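Sortase family protein (Streptococcus agalactiae, PDB 4D7W) is a class C sortase, probably a cysteine transpeptidase that takes part in assembling the type 2B pilus of group B Streptococcus. Local coordinates at residues 147-152 / 184-189. Sequence-based numbering, arbitrary orientation.
With EDO (1,2-ethanediol), chain B.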
# COMPACT_ATOMS: atom_id res chain seq x y z
N ASP A 147 1.19 -14.43 4.36
CA ASP A 147 2.07 -15.59 4.45
C ASP A 147 3.10 -15.43 5.55
O ASP A 147 3.84 -16.36 5.82
CB ASP A 147 2.77 -15.86 3.10
CG ASP A 147 3.82 -14.80 2.71
OD1 ASP A 147 4.24 -13.97 3.54
OD2 ASP A 147 4.25 -14.82 1.53
N GLN A 148 3.16 -14.25 6.17
CA GLN A 148 4.09 -14.06 7.29
C GLN A 148 3.66 -12.91 8.20
O GLN A 148 3.37 -11.81 7.72
CB GLN A 148 5.51 -13.80 6.75
CG GLN A 148 6.58 -13.70 7.83
CD GLN A 148 7.94 -13.36 7.27
OE1 GLN A 148 8.72 -14.25 6.93
NE2 GLN A 148 8.24 -12.07 7.16
N ILE A 149 3.65 -13.16 9.50
CA ILE A 149 3.30 -12.13 10.47
C ILE A 149 4.42 -11.96 11.49
O ILE A 149 4.77 -12.91 12.17
CB ILE A 149 1.99 -12.48 11.20
CG1 ILE A 149 0.87 -12.71 10.18
CG2 ILE A 149 1.62 -11.37 12.17
CD1 ILE A 149 -0.43 -13.23 10.76
N ARG A 150 5.00 -10.76 11.58
CA ARG A 150 6.13 -10.53 12.49
C ARG A 150 5.94 -9.27 13.31
O ARG A 150 5.42 -8.26 12.81
CB ARG A 150 7.46 -10.41 11.73
CG ARG A 150 7.86 -11.60 10.90
CD ARG A 150 9.01 -12.35 11.55
NE ARG A 150 9.49 -13.45 10.71
CZ ARG A 150 8.84 -14.60 10.55
NH1 ARG A 150 7.66 -14.80 11.14
NH2 ARG A 150 9.35 -15.55 9.77
N THR A 151 6.40 -9.33 14.55
CA THR A 151 6.50 -8.16 15.42
C THR A 151 7.97 -7.81 15.65
O THR A 151 8.75 -8.66 16.06
CB THR A 151 5.80 -8.42 16.75
OG1 THR A 151 4.43 -8.73 16.48
CG2 THR A 151 5.87 -7.19 17.65
N VAL A 152 8.33 -6.56 15.36
CA VAL A 152 9.73 -6.16 15.32
C VAL A 152 9.94 -4.80 15.94
O VAL A 152 9.00 -4.02 16.07
CB VAL A 152 10.27 -6.14 13.86
CG1 VAL A 152 10.00 -7.48 13.18
CG2 VAL A 152 9.64 -4.99 13.06
N LEU A 184 3.96 -4.13 14.04
CA LEU A 184 3.36 -5.35 13.55
C LEU A 184 3.45 -5.36 12.02
O LEU A 184 2.96 -4.43 11.37
CB LEU A 184 1.91 -5.47 14.02
CG LEU A 184 1.14 -6.67 13.48
CD1 LEU A 184 1.78 -7.96 13.99
CD2 LEU A 184 -0.32 -6.58 13.86
N LEU A 185 4.09 -6.37 11.45
CA LEU A 185 4.23 -6.46 9.99
C LEU A 185 3.45 -7.64 9.46
O LEU A 185 3.75 -8.78 9.79
CB LEU A 185 5.69 -6.60 9.57
CG LEU A 185 6.74 -5.72 10.24
CD1 LEU A 185 8.11 -6.03 9.66
CD2 LEU A 185 6.39 -4.27 10.06
N VAL A 186 2.46 -7.39 8.61
CA VAL A 186 1.69 -8.48 8.04
C VAL A 186 2.03 -8.57 6.55
O VAL A 186 1.53 -7.76 5.75
CB VAL A 186 0.18 -8.27 8.25
CG1 VAL A 186 -0.62 -9.38 7.59
CG2 VAL A 186 -0.15 -8.19 9.77
N ARG A 187 2.90 -9.51 6.19
CA ARG A 187 3.31 -9.71 4.79
C ARG A 187 2.38 -10.64 4.02
O ARG A 187 2.01 -11.70 4.52
CB ARG A 187 4.73 -10.27 4.71
CG ARG A 187 5.37 -10.14 3.34
CD ARG A 187 6.75 -10.78 3.34
NE ARG A 187 6.66 -12.24 3.29
CZ ARG A 187 7.71 -13.06 3.38
NH1 ARG A 187 8.93 -12.55 3.54
NH2 ARG A 187 7.54 -14.37 3.31
N GLY A 188 2.02 -10.25 2.80
CA GLY A 188 1.26 -11.12 1.92
C GLY A 188 1.96 -11.21 0.57
O GLY A 188 2.77 -10.35 0.23
N HIS A 189 1.68 -12.27 -0.19
CA HIS A 189 2.22 -12.37 -1.55
C HIS A 189 1.08 -12.31 -2.55
O HIS A 189 -0.04 -12.68 -2.23
CB HIS A 189 3.04 -13.64 -1.75
CG HIS A 189 2.27 -14.91 -1.50
ND1 HIS A 189 2.29 -15.57 -0.29
CD2 HIS A 189 1.46 -15.63 -2.31
CE1 HIS A 189 1.54 -16.65 -0.36
NE2 HIS A 189 1.01 -16.71 -1.58
C1 EDO B . 12.34 -9.66 2.94
O1 EDO B . 12.53 -8.47 3.71
C2 EDO B . 10.88 -9.75 2.53
O2 EDO B . 10.09 -10.01 3.68
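The carbonyl oxygen of Arg-187 accepts two backbone N-H groups. Asp-147 N lies 2.9 Å from Arg-187 O, in the carbonyl plane. Gln-148 N reaches Arg-187 O at 3.2 Å, tilted from that plane. Two residues thus face one, a classic beta bulge. Arg-187 N returns a bond to Gln-148 O, and Arg-150 and Leu-185 then pair by two nearly straight backbone bonds.

At the bulge the Asp-147 side chain points toward the other strand, and both carboxylate oxygens are bonded there. OD1 offers its syn lone pair to Arg-187 NE at 3.0 Å in a salt bridge; NH2 of the same guanidinium adds a weak bond. The two planes stand 78° apart. His-189 ND1, as the donor, meets Asp-147 OD2 at 2.8 Å on the anti side, well out of the carboxylate plane but near the plane of its own ring. The carboxylate may favour a charged imidazole.

Arg-187 bends at CG-CD (chi3 76°), which brings NE to Asp-147 OD1 and sets the guanidinium over the sheet face that carries Gln-148. The Gln-148 amide, on an extended chain, stacks over one guanidinium face with planes 29° apart. NH1 of Arg-187 bonds O2 of a 1,2-ethanediol, probably from the crystallisation liquor. On the other sheet face, Ile-149 CG2 packs on Leu-184 CD1 at 3.9 Å.

The pair belongs to strands 140-152 and 182-191 of the sortase beta-barrel. Strand 167-175 flanks 182-191 on its other edge through backbone bonds such as Val-186 with Leu-171. From that strand Tyr-168 makes a cation-pi contact with Arg-187.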